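Mannan endo-1,4-beta-mannosidase (Mytilus edulis, PDB 2C0H) hydrolyses internal beta-1,4-mannosidic linkages in the backbones of mannans, galactomannans and glucomannans, as a monomeric family 5 glycoside hydrolase. Local coordinates at residues Val29-Asp34 against Gly114-Ser119; Ser52-His57 against Val328-Gln333; Ala211-Glu214 against Met220-Val223; Val262-Trp267 against Ser275-Ser280. The protein carries 3 engineered substitutions. All coordinates share one frame; numbering follows the deposited sequence.

Four contacts mark out different parts of a TIM (beta/alpha)8 barrel. From the N terminus, the loop after strand 17-25 opens contact 1, and helix 40-56 then opens contact 2 before contact 1 closes at 114-119, after strand 106-113; the two therefore cross along the chain. Contact 3 spans a short connection between helix 198-215 and strand 221-225. Contact 4 closes a loop of seven residues after the neighbouring strand 260-263. Both fall within the long excursion that contact 2 ends at helix 330-339. Contact 2 thus joins early and late helices of the barrel, contact 3 helix to strand, contact 1 two loops, and contact 4 joins strand 260-263 and the residues after it to a later turn.

Contact 1: Val29-Asp34 against Gly114-Ser119; sequences VNYARD and GAVKQS
A chi1 of -178° sets the Tyr-31 ring opposite its main-chain nitrogen, and the phenol extends straight from its loop to Val-116 and Gln-118. Val-116 answers from the opposite direction with CG1, which chi1 of 73° places between its own backbone N and carbonyl carbon; this methyl lies 3.7 Å from Tyr-31 OH. The amide of Gln-118 comes in obliquely, its plane nearly perpendicular to the phenol ring at 86°, with OE1 3.8 Å from Tyr-31 CE2. No hydrogen bond spans the two loops. The contact is small, and its grip is van der Waals.

Tyrosine suits the position: its ring is long enough to reach the other loop, and its hydroxyl end can lie near polar groups, here in a weak hydrogen bond with Asn-113 ND2. Its base is firmly shaped. Asn-30 to Arg-33 form a type II turn, closed by Arg-33 N to Asn-30 O at 2.9 Å, and the Asp-34 carboxylate clasps the preceding backbone, OD2 taking Val-29 N at 2.9 Å and OD1 taking Asn-30 N at 2.8 Å.

Trp-28 meets the Tyr-31 ring edge to face, and Trp-65, a probable substrate-binding residue, lies nearby. The contact joins the loop between strand 17-25 and helix 40-56 to the loop between strand 106-113 and helix 121-129, while Tyr-31 also rests on Ile-68 of strand 61-68.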
loop_
_atom_site.group_PDB
_atom_site.type_symbol
_atom_site.label_atom_id
_atom_site.label_comp_id
_atom_site.label_asym_id
_atom_site.label_seq_id
_atom_site.Cartn_x
_atom_site.Cartn_y
_atom_site.Cartn_z
ATOM N N VAL A 29 7.198 5.461 13.022
ATOM C CA VAL A 29 8.195 5.857 14.032
ATOM C C VAL A 29 7.677 5.349 15.376
ATOM O O VAL A 29 8.276 4.450 15.984
ATOM C CB VAL A 29 8.476 7.372 14.015
ATOM C CG1 VAL A 29 9.425 7.762 15.170
ATOM C CG2 VAL A 29 9.057 7.783 12.648
ATOM N N ASN A 30 6.538 5.877 15.819
ATOM C CA ASN A 30 5.814 5.292 16.943
ATOM C C ASN A 30 4.553 4.597 16.410
ATOM O O ASN A 30 3.596 5.264 16.034
ATOM C CB ASN A 30 5.460 6.340 17.999
ATOM C CG ASN A 30 5.094 5.710 19.369
ATOM O OD1 ASN A 30 5.610 4.645 19.764
ATOM N ND2 ASN A 30 4.213 6.379 20.092
ATOM N N TYR A 31 4.601 3.265 16.384
ATOM C CA TYR A 31 3.587 2.392 15.721
ATOM C C TYR A 31 2.162 2.775 16.089
ATOM O O TYR A 31 1.808 2.743 17.253
ATOM C CB TYR A 31 3.856 0.924 16.089
ATOM C CG TYR A 31 2.957 -0.128 15.471
ATOM C CD1 TYR A 31 3.266 -0.720 14.257
ATOM C CD2 TYR A 31 1.834 -0.593 16.140
ATOM C CE1 TYR A 31 2.474 -1.712 13.712
ATOM C CE2 TYR A 31 1.038 -1.585 15.599
ATOM C CZ TYR A 31 1.360 -2.138 14.384
ATOM O OH TYR A 31 0.576 -3.126 13.848
ATOM N N ALA A 32 1.381 3.168 15.079
ATOM C CA ALA A 32 -0.042 3.545 15.202
ATOM C C ALA A 32 -0.312 4.874 15.920
ATOM O O ALA A 32 -1.481 5.229 16.149
ATOM C CB ALA A 32 -0.841 2.429 15.834
ATOM N N ARG A 33 0.747 5.608 16.261
ATOM C CA ARG A 33 0.660 6.831 17.050
ATOM C C ARG A 33 1.606 7.915 16.488
ATOM O O ARG A 33 2.310 8.598 17.237
ATOM C CB ARG A 33 0.991 6.502 18.516
ATOM C CG ARG A 33 0.025 5.552 19.163
ATOM C CD ARG A 33 0.367 5.270 20.627
ATOM N NE ARG A 33 -0.412 4.139 21.127
ATOM C CZ ARG A 33 -1.650 4.200 21.618
ATOM N NH1 ARG A 33 -2.310 5.355 21.703
ATOM N NH2 ARG A 33 -2.238 3.080 22.029
ATOM N N ASP A 34 1.593 8.093 15.167
ATOM C CA ASP A 34 2.492 9.044 14.510
ATOM C C ASP A 34 1.828 10.363 14.076
ATOM O O ASP A 34 2.522 11.356 13.865
ATOM C CB ASP A 34 3.159 8.383 13.300
ATOM C CG ASP A 34 4.330 7.500 13.679
ATOM O OD1 ASP A 34 5.127 7.928 14.538
ATOM O OD2 ASP A 34 4.479 6.413 13.095
ATOM N N GLY A 114 -3.794 -5.811 8.227
ATOM C CA GLY A 114 -4.348 -7.150 8.421
ATOM C C GLY A 114 -3.338 -8.237 8.784
ATOM O O GLY A 114 -3.689 -9.414 8.841
ATOM N N ALA A 115 -2.087 -7.853 9.039
ATOM C CA ALA A 115 -1.001 -8.832 9.250
ATOM C C ALA A 115 -0.847 -9.295 10.700
ATOM O O ALA A 115 -0.169 -10.292 10.976
ATOM C CB ALA A 115 0.325 -8.264 8.747
ATOM N N VAL A 116 -1.456 -8.569 11.624
ATOM C CA VAL A 116 -1.376 -8.891 13.035
ATOM C C VAL A 116 -2.695 -8.511 13.679
ATOM O O VAL A 116 -3.344 -7.559 13.258
ATOM C CB VAL A 116 -0.172 -8.196 13.708
ATOM C CG1 VAL A 116 -0.400 -6.703 13.872
ATOM C CG2 VAL A 116 0.155 -8.879 15.050
ATOM N N LYS A 117 -3.087 -9.291 14.672
ATOM C CA LYS A 117 -4.323 -9.093 15.400
ATOM C C LYS A 117 -3.946 -8.807 16.855
ATOM O O LYS A 117 -3.480 -9.709 17.556
ATOM C CB LYS A 117 -5.169 -10.363 15.277
ATOM C CG LYS A 117 -6.546 -10.307 15.903
ATOM C CD LYS A 117 -7.290 -11.611 15.684
ATOM C CE LYS A 117 -8.719 -11.558 16.234
ATOM N NZ LYS A 117 -8.767 -11.692 17.713
ATOM N N GLN A 118 -4.122 -7.558 17.289
ATOM C CA GLN A 118 -3.790 -7.130 18.657
ATOM C C GLN A 118 -5.037 -6.635 19.413
ATOM O O GLN A 118 -6.162 -6.916 18.992
ATOM C CB GLN A 118 -2.674 -6.081 18.621
ATOM C CG GLN A 118 -1.500 -6.515 17.749
ATOM C CD GLN A 118 -0.240 -5.727 18.002
ATOM O OE1 GLN A 118 -0.158 -4.538 17.695
ATOM N NE2 GLN A 118 0.770 -6.396 18.554
ATOM N N SER A 119 -4.839 -5.926 20.523
ATOM C CA SER A 119 -5.917 -5.675 21.491
ATOM C C SER A 119 -7.019 -4.716 21.055
ATOM O O SER A 119 -8.108 -4.737 21.646
ATOM C CB SER A 119 -5.343 -5.194 22.831
ATOM O OG SER A 119 -4.727 -3.930 22.711
#

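Contact 2: Ser52-His57 against Val328-Gln333; sequences SDMQSH and VSWNNQ. Unlike the reference sequence in segment 52-57: Met-54 (reference Ile).
One hydrogen bond between Trp-330 and Asp-53 supplies the polar part of this contact. The indole NE1 donates to Asp-53 OD2 at 3.1 Å, nearly straight (167°), and the oxygen lies close to the ring plane. OD2 is met on its anti side, with carboxylate and indole planes 37° apart. Tryptophan suits the place because one residue offers both an N-H and a broad hydrocarbon edge.

The apolar part uses that edge further round. Met-54, isoleucine in the reference sequence, crosses the indole at about a right angle and sets CG 3.9 Å from Trp-330 CH2. Its SD lies 5.5 Å from the centroid of the six-membered ring, at the edge, a Met-aromatic contact. Arg-325 adds a cation-pi contact to the same indole. Replacing Trp-330 with an alanine is likely to leave Asp-53 OD2 without this donor and open a gap beside Met-54.

Side-chain to backbone bonds finish both helix ends. At the close of helix 40-56, three donors converge on Asp-53 O: His-57 ND1 at 2.8 Å, in the imidazole plane, Ser-56 OG at 2.9 Å, above the carbonyl plane, and His-57 N. Ser-329 is the N-cap of the other helix, its OG accepting from Asn-332 N at 3.1 Å, a task its short hydroxyl suits. Such lateral contacts between helices 40-56 and 330-339 are part of the outer helical layer of a TIM barrel.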
loop_
_atom_site.group_PDB
_atom_site.type_symbol
_atom_site.label_atom_id
_atom_site.label_comp_id
_atom_site.label_asym_id
_atom_site.label_seq_id
_atom_site.Cartn_x
_atom_site.Cartn_y
_atom_site.Cartn_z
ATOM N N SER A 52 15.715 13.217 4.285
ATOM C CA SER A 52 17.014 13.760 3.880
ATOM C C SER A 52 17.899 12.662 3.300
ATOM O O SER A 52 18.488 12.843 2.218
ATOM C CB SER A 52 17.723 14.418 5.068
ATOM O OG SER A 52 18.989 14.932 4.672
ATOM N N ASP A 53 18.000 11.546 4.027
ATOM C CA ASP A 53 18.763 10.358 3.593
ATOM C C ASP A 53 18.304 9.900 2.213
ATOM O O ASP A 53 19.112 9.636 1.321
ATOM C CB ASP A 53 18.577 9.182 4.565
ATOM C CG ASP A 53 19.311 9.351 5.891
ATOM O OD1 ASP A 53 20.050 10.342 6.071
ATOM O OD2 ASP A 53 19.128 8.461 6.770
ATOM N N MET A 54 16.993 9.790 2.042
ATOM C CA MET A 54 16.444 9.281 0.798
ATOM C C MET A 54 16.691 10.204 -0.374
ATOM O O MET A 54 17.107 9.736 -1.427
ATOM C CB MET A 54 14.964 8.964 0.946
ATOM C CG MET A 54 14.746 7.730 1.779
ATOM S SD MET A 54 13.012 7.352 1.962
ATOM C CE MET A 54 12.516 7.355 0.230
ATOM N N GLN A 55 16.472 11.503 -0.200
ATOM C CA GLN A 55 16.728 12.462 -1.273
ATOM C C GLN A 55 18.168 12.378 -1.745
ATOM O O GLN A 55 18.430 12.350 -2.947
ATOM C CB GLN A 55 16.409 13.907 -0.869
ATOM C CG GLN A 55 16.671 14.887 -2.024
ATOM C CD GLN A 55 16.233 16.306 -1.758
ATOM O OE1 GLN A 55 16.322 16.808 -0.644
ATOM N NE2 GLN A 55 15.787 16.980 -2.813
ATOM N N SER A 56 19.096 12.315 -0.803
ATOM C CA SER A 56 20.498 12.257 -1.191
ATOM C C SER A 56 20.881 10.941 -1.910
ATOM O O SER A 56 21.865 10.930 -2.659
ATOM C CB SER A 56 21.397 12.533 0.013
ATOM O OG SER A 56 21.329 11.503 0.965
ATOM N N HIS A 57 20.135 9.850 -1.690
ATOM C CA HIS A 57 20.379 8.560 -2.374
ATOM C C HIS A 57 19.434 8.256 -3.539
ATOM O O HIS A 57 19.370 7.136 -4.018
ATOM C CB HIS A 57 20.333 7.421 -1.368
ATOM C CG HIS A 57 21.483 7.437 -0.420
ATOM N ND1 HIS A 57 21.523 8.265 0.677
ATOM C CD2 HIS A 57 22.645 6.740 -0.417
ATOM C CE1 HIS A 57 22.668 8.084 1.317
ATOM N NE2 HIS A 57 23.364 7.165 0.674
ATOM N N VAL A 328 15.932 -4.461 9.602
ATOM C CA VAL A 328 17.146 -4.874 8.863
ATOM C C VAL A 328 18.169 -3.727 8.635
ATOM O O VAL A 328 18.294 -2.839 9.479
ATOM C CB VAL A 328 16.784 -5.693 7.563
ATOM C CG1 VAL A 328 15.983 -6.929 7.913
ATOM C CG2 VAL A 328 16.024 -4.869 6.529
ATOM N N SER A 329 18.941 -3.772 7.552
ATOM C CA SER A 329 19.943 -2.759 7.271
ATOM C C SER A 329 19.404 -1.616 6.424
ATOM O O SER A 329 19.010 -1.834 5.275
ATOM C CB SER A 329 21.127 -3.386 6.532
ATOM O OG SER A 329 22.002 -2.407 6.008
ATOM N N TRP A 330 19.440 -0.410 6.976
ATOM C CA TRP A 330 19.069 0.806 6.235
ATOM C C TRP A 330 20.096 1.123 5.144
ATOM O O TRP A 330 19.737 1.522 4.034
ATOM C CB TRP A 330 18.870 1.977 7.209
ATOM C CG TRP A 330 18.406 3.311 6.659
ATOM C CD1 TRP A 330 18.970 4.516 6.910
ATOM C CD2 TRP A 330 17.262 3.580 5.806
ATOM N NE1 TRP A 330 18.281 5.528 6.267
ATOM C CE2 TRP A 330 17.220 4.978 5.600
ATOM C CE3 TRP A 330 16.288 2.788 5.213
ATOM C CZ2 TRP A 330 16.250 5.593 4.803
ATOM C CZ3 TRP A 330 15.304 3.414 4.414
ATOM C CH2 TRP A 330 15.301 4.786 4.237
ATOM N N ASN A 331 21.384 0.951 5.432
ATOM C CA ASN A 331 22.381 1.173 4.387
ATOM C C ASN A 331 22.199 0.296 3.139
ATOM O O ASN A 331 22.436 0.791 2.036
ATOM C CB ASN A 331 23.800 0.988 4.930
ATOM C CG ASN A 331 24.227 2.097 5.862
ATOM O OD1 ASN A 331 23.703 3.218 5.830
ATOM N ND2 ASN A 331 25.222 1.796 6.699
ATOM N N ASN A 332 21.801 -0.977 3.301
ATOM C CA ASN A 332 21.536 -1.878 2.164
ATOM C C ASN A 332 20.417 -1.304 1.299
ATOM O O ASN A 332 20.448 -1.378 0.073
ATOM C CB ASN A 332 21.111 -3.271 2.623
ATOM C CG ASN A 332 22.280 -4.163 3.014
ATOM O OD1 ASN A 332 23.451 -3.833 2.778
ATOM N ND2 ASN A 332 21.959 -5.315 3.582
ATOM N N GLN A 333 19.404 -0.760 1.960
ATOM C CA GLN A 333 18.263 -0.201 1.248
ATOM C C GLN A 333 18.630 1.038 0.458
ATOM O O GLN A 333 18.237 1.185 -0.720
ATOM C CB GLN A 333 17.132 0.098 2.241
ATOM C CG GLN A 333 16.546 -1.139 2.933
ATOM C CD GLN A 333 15.610 -0.773 4.063
ATOM O OE1 GLN A 333 14.521 -0.234 3.829
ATOM N NE2 GLN A 333 16.009 -1.067 5.298
#

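Contact 3: Ala211-Glu214 against Met220-Val223; sequences AIKE and MVTV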
loop_
_atom_site.group_PDB
_atom_site.type_symbol
_atom_site.label_atom_id
_atom_site.label_comp_id
_atom_site.label_asym_id
_atom_site.label_seq_id
_atom_site.Cartn_x
_atom_site.Cartn_y
_atom_site.Cartn_z
ATOM N N ALA A 211 -14.910 5.753 -2.128
ATOM C CA ALA A 211 -15.002 6.946 -1.302
ATOM C C ALA A 211 -13.889 7.961 -1.590
ATOM O O ALA A 211 -14.131 9.140 -1.737
ATOM C CB ALA A 211 -14.997 6.545 0.160
ATOM N N ILE A 212 -12.658 7.488 -1.694
ATOM C CA ILE A 212 -11.524 8.354 -1.955
ATOM C C ILE A 212 -11.694 9.001 -3.321
ATOM O O ILE A 212 -11.469 10.193 -3.469
ATOM C CB ILE A 212 -10.199 7.559 -1.901
ATOM C CG1 ILE A 212 -9.958 7.081 -0.465
ATOM C CG2 ILE A 212 -9.040 8.431 -2.418
ATOM C CD1 ILE A 212 -8.911 6.010 -0.350
ATOM N N LYS A 213 -12.128 8.216 -4.296
ATOM C CA LYS A 213 -12.249 8.723 -5.665
ATOM C C LYS A 213 -13.468 9.618 -5.840
ATOM O O LYS A 213 -13.550 10.349 -6.819
ATOM C CB LYS A 213 -12.282 7.575 -6.664
ATOM C CG LYS A 213 -10.941 6.870 -6.801
ATOM C CD LYS A 213 -11.055 5.684 -7.723
ATOM C CE LYS A 213 -9.704 5.143 -8.118
ATOM N NZ LYS A 213 -9.843 4.224 -9.282
ATOM N N GLU A 214 -14.404 9.578 -4.903
ATOM C CA GLU A 214 -15.539 10.514 -4.933
ATOM C C GLU A 214 -15.120 11.950 -4.616
ATOM O O GLU A 214 -15.641 12.896 -5.222
ATOM C CB GLU A 214 -16.632 10.056 -3.971
ATOM C CG GLU A 214 -17.944 10.804 -4.109
ATOM C CD GLU A 214 -19.075 10.154 -3.333
ATOM O OE1 GLU A 214 -20.215 10.672 -3.415
ATOM O OE2 GLU A 214 -18.837 9.126 -2.650
ATOM N N MET A 220 -4.498 8.170 -6.517
ATOM C CA MET A 220 -3.980 6.830 -6.668
ATOM C C MET A 220 -4.348 6.017 -5.435
ATOM O O MET A 220 -4.130 6.466 -4.308
ATOM C CB MET A 220 -2.458 6.872 -6.822
ATOM C CG MET A 220 -1.976 7.675 -8.002
ATOM S SD MET A 220 -2.225 6.863 -9.579
ATOM C CE MET A 220 -3.827 7.476 -10.099
ATOM N N VAL A 221 -4.962 4.859 -5.665
ATOM C CA VAL A 221 -5.385 3.922 -4.611
ATOM C C VAL A 221 -4.871 2.493 -4.900
ATOM O O VAL A 221 -4.932 2.000 -6.024
ATOM C CB VAL A 221 -6.931 3.892 -4.482
ATOM C CG1 VAL A 221 -7.363 2.986 -3.343
ATOM C CG2 VAL A 221 -7.489 5.290 -4.273
ATOM N N THR A 222 -4.371 1.820 -3.864
ATOM C CA THR A 222 -3.888 0.459 -3.985
ATOM C C THR A 222 -4.204 -0.366 -2.710
ATOM O O THR A 222 -4.884 0.127 -1.803
ATOM C CB THR A 222 -2.367 0.466 -4.313
ATOM O OG1 THR A 222 -1.934 -0.855 -4.659
ATOM C CG2 THR A 222 -1.551 0.954 -3.142
ATOM N N VAL A 223 -3.755 -1.622 -2.691
ATOM C CA VAL A 223 -3.785 -2.534 -1.535
ATOM C C VAL A 223 -2.474 -3.311 -1.530
ATOM O O VAL A 223 -2.061 -3.798 -2.560
ATOM C CB VAL A 223 -4.944 -3.541 -1.629
ATOM C CG1 VAL A 223 -4.873 -4.601 -0.514
ATOM C CG2 VAL A 223 -6.257 -2.818 -1.568
#
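A helix returning to the next strand of a TIM barrel is pinned here by branched aliphatic side chains: Ile-212 of helix 198-215 against Val-221 of strand 221-225. The two reach toward each other tip to tip, and the methyls CG2 of Ile-212 and CG2 of Val-221 lie 4.0 Å apart. In Ile-212, CG2 stands opposite the backbone N while CG1 is opposite the carbonyl carbon (chi1 -67°); CG2 makes the closest approach and CD1 lies only slightly farther from the same valine methyl. Val-221 turns CG2 opposite its carbonyl carbon, with CG1 opposite the backbone N (chi1 -177°). Beta-branched residues fill a buried helix-strand interface with short, stiff groups, and valine is well suited to an extended backbone.

Lys-213 contributes its hydrocarbon shaft. The chain is extended, and its CE end passes loosely by Val-221, 4.4 Å from CG2, while the ammonium carries on to a hydrogen bond with Thr-256 O. A lysine can thus skirt an apolar contact and still give its charged end a polar partner.

Around this pair, Ile-212 also touches Trp-158 and Ile-160 of strand 155-162 and Leu-142 of helix 131-149, and Val-221 touches Ala-209. Since strands 155-162 and 221-225 pair in parallel, helix 198-215 completes a beta-alpha-beta crossover, the connection from which the (beta/alpha)8 barrel is built, with apolar side chains filling the seam between helix and sheet.

Contact 4: Val262-Trp267 against Ser275-Ser280; sequences VHTYDW and SPFKHS
Behind the substrate-binding region, the chain leaving strand 260-263 is tied to a later turn through the side chain of Thr-264. Its OG1 and Ser-275 OG share a hydrogen bond of 2.8 Å, in which either could donate. Ser-275 OG also accepts from Phe-277 N at 3.0 Å, an ST turn, and the same serine opens a type I turn closed by Lys-278 N to Ser-275 O at 3.0 Å. Serine fits because its short hydroxyl, anti to N (chi1 174°), can serve its own turn and Thr-264 together. A valine in place of Ser-275 would probably leave Thr-264 OG1 and Phe-277 N without this shared partner.

Threonine divides its work between two branches. With OG1 pointing to the serine, CG2 falls between backbone N and carbonyl carbon and presses obliquely on the ring of Phe-277, 3.3 Å from CE2, a tight fit. Pro-276, rigid and at ease in the turn, lays its CG 3.8 Å from Val-262 CG1 and its CD 3.9 Å from Thr-264 OG1.

The side chains of Tyr-265 and His-263 set out away from segment 275-280. Tyr-265, a probable substrate binder, hydrogen-bonds through OH to Glu-294, the presumed nucleophile, and His-263 reaches Glu-163, the presumed proton donor. Thr-264 and Pro-276 both rest on Ile-292 of the adjacent strand 290-294, and Trp-311 of helix 305-314 hydrogen-bonds to Pro-276 O.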
loop_
_atom_site.group_PDB
_atom_site.type_symbol
_atom_site.label_atom_id
_atom_site.label_comp_id
_atom_site.label_asym_id
_atom_site.label_seq_id
_atom_site.Cartn_x
_atom_site.Cartn_y
_atom_site.Cartn_z
ATOM N N VAL A 262 2.414 -5.793 -4.438
ATOM C CA VAL A 262 2.621 -7.146 -3.945
ATOM C C VAL A 262 3.890 -7.195 -3.126
ATOM O O VAL A 262 4.849 -6.510 -3.434
ATOM C CB VAL A 262 2.700 -8.205 -5.076
ATOM C CG1 VAL A 262 3.958 -8.014 -5.938
ATOM C CG2 VAL A 262 2.655 -9.604 -4.521
ATOM N N HIS A 263 3.871 -8.020 -2.090
ATOM C CA HIS A 263 5.030 -8.208 -1.245
ATOM C C HIS A 263 5.702 -9.546 -1.561
ATOM O O HIS A 263 5.048 -10.503 -2.002
ATOM C CB HIS A 263 4.586 -8.145 0.210
ATOM C CG HIS A 263 3.836 -6.890 0.554
ATOM N ND1 HIS A 263 3.117 -6.751 1.722
ATOM C CD2 HIS A 263 3.686 -5.725 -0.119
ATOM C CE1 HIS A 263 2.564 -5.552 1.751
ATOM N NE2 HIS A 263 2.892 -4.908 0.647
ATOM N N THR A 264 7.015 -9.638 -1.367
ATOM C CA THR A 264 7.671 -10.915 -1.661
ATOM C C THR A 264 8.920 -11.122 -0.817
ATOM O O THR A 264 9.783 -10.236 -0.714
ATOM C CB THR A 264 7.950 -11.040 -3.187
ATOM O OG1 THR A 264 8.443 -12.351 -3.521
ATOM C CG2 THR A 264 8.898 -9.983 -3.626
ATOM N N TYR A 265 8.952 -12.280 -0.164
ATOM C CA TYR A 265 10.061 -12.699 0.688
ATOM C C TYR A 265 10.392 -14.154 0.383
ATOM O O TYR A 265 9.499 -14.944 0.072
ATOM C CB TYR A 265 9.662 -12.559 2.153
ATOM C CG TYR A 265 9.310 -11.149 2.587
ATOM C CD1 TYR A 265 10.296 -10.237 2.937
ATOM C CD2 TYR A 265 7.990 -10.735 2.679
ATOM C CE1 TYR A 265 9.999 -8.952 3.351
ATOM C CE2 TYR A 265 7.678 -9.453 3.107
ATOM C CZ TYR A 265 8.685 -8.556 3.439
ATOM O OH TYR A 265 8.443 -7.271 3.885
ATOM N N ASP A 266 11.671 -14.508 0.452
ATOM C CA ASP A 266 12.088 -15.884 0.203
ATOM C C ASP A 266 11.723 -16.801 1.375
ATOM O O ASP A 266 11.252 -16.337 2.415
ATOM C CB ASP A 266 13.586 -15.955 -0.118
ATOM C CG ASP A 266 14.478 -15.673 1.084
ATOM O OD1 ASP A 266 13.980 -15.472 2.204
ATOM O OD2 ASP A 266 15.709 -15.633 0.901
ATOM N N TRP A 267 11.923 -18.099 1.185
ATOM C CA TRP A 267 11.724 -19.076 2.249
ATOM C C TRP A 267 12.843 -20.089 2.142
ATOM O O TRP A 267 13.044 -20.657 1.082
ATOM C CB TRP A 267 10.375 -19.767 2.117
ATOM C CG TRP A 267 10.167 -20.796 3.184
ATOM C CD1 TRP A 267 10.066 -22.147 3.018
ATOM C CD2 TRP A 267 10.085 -20.553 4.590
ATOM N NE1 TRP A 267 9.908 -22.760 4.238
ATOM C CE2 TRP A 267 9.916 -21.805 5.220
ATOM C CE3 TRP A 267 10.140 -19.400 5.381
ATOM C CZ2 TRP A 267 9.789 -21.933 6.605
ATOM C CZ3 TRP A 267 10.011 -19.528 6.757
ATOM C CH2 TRP A 267 9.841 -20.787 7.354
ATOM N N SER A 275 6.784 -15.754 -7.105
ATOM C CA SER A 275 7.409 -14.459 -6.823
ATOM C C SER A 275 7.654 -13.578 -8.054
ATOM O O SER A 275 8.116 -14.080 -9.074
ATOM C CB SER A 275 8.757 -14.640 -6.120
ATOM O OG SER A 275 9.415 -13.392 -5.978
ATOM N N PRO A 276 7.373 -12.263 -7.950
ATOM C CA PRO A 276 7.731 -11.333 -9.024
ATOM C C PRO A 276 9.225 -11.251 -9.309
ATOM O O PRO A 276 9.596 -10.742 -10.353
ATOM C CB PRO A 276 7.195 -9.981 -8.549
ATOM C CG PRO A 276 6.859 -10.138 -7.126
ATOM C CD PRO A 276 6.664 -11.578 -6.850
ATOM N N PHE A 277 10.078 -11.729 -8.408
ATOM C CA PHE A 277 11.508 -11.796 -8.735
ATOM C C PHE A 277 11.919 -13.030 -9.562
ATOM O O PHE A 277 13.102 -13.172 -9.903
ATOM C CB PHE A 277 12.357 -11.676 -7.456
ATOM C CG PHE A 277 12.325 -10.297 -6.839
ATOM C CD1 PHE A 277 12.902 -9.198 -7.471
ATOM C CD2 PHE A 277 11.710 -10.078 -5.612
ATOM C CE1 PHE A 277 12.850 -7.927 -6.912
ATOM C CE2 PHE A 277 11.673 -8.806 -5.046
ATOM C CZ PHE A 277 12.231 -7.727 -5.692
ATOM N N LYS A 278 10.970 -13.903 -9.901
ATOM C CA LYS A 278 11.234 -15.082 -10.752
ATOM C C LYS A 278 10.638 -14.951 -12.156
ATOM O O LYS A 278 10.820 -15.847 -13.002
ATOM C CB LYS A 278 10.684 -16.350 -10.094
ATOM C CG LYS A 278 11.338 -16.723 -8.760
ATOM C CD LYS A 278 12.860 -16.858 -8.849
ATOM C CE LYS A 278 13.305 -17.886 -9.867
ATOM N NZ LYS A 278 14.793 -18.081 -9.816
ATOM N N HIS A 279 9.949 -13.842 -12.406
ATOM C CA HIS A 279 9.242 -13.628 -13.673
ATOM C C HIS A 279 9.214 -12.155 -14.046
ATOM O O HIS A 279 9.345 -11.277 -13.187
ATOM C CB HIS A 279 7.785 -14.109 -13.561
ATOM C CG HIS A 279 7.637 -15.533 -13.137
ATOM N ND1 HIS A 279 7.748 -16.589 -14.013
ATOM C CD2 HIS A 279 7.391 -16.075 -11.922
ATOM C CE1 HIS A 279 7.582 -17.722 -13.355
ATOM N NE2 HIS A 279 7.362 -17.436 -12.084
ATOM N N SER A 280 8.989 -11.889 -15.321
ATOM C CA SER A 280 8.679 -10.545 -15.784
ATOM C C SER A 280 7.221 -10.218 -15.466
ATOM O O SER A 280 6.394 -11.125 -15.324
ATOM C CB SER A 280 8.946 -10.407 -17.287
ATOM O OG SER A 280 10.349 -10.492 -17.541
#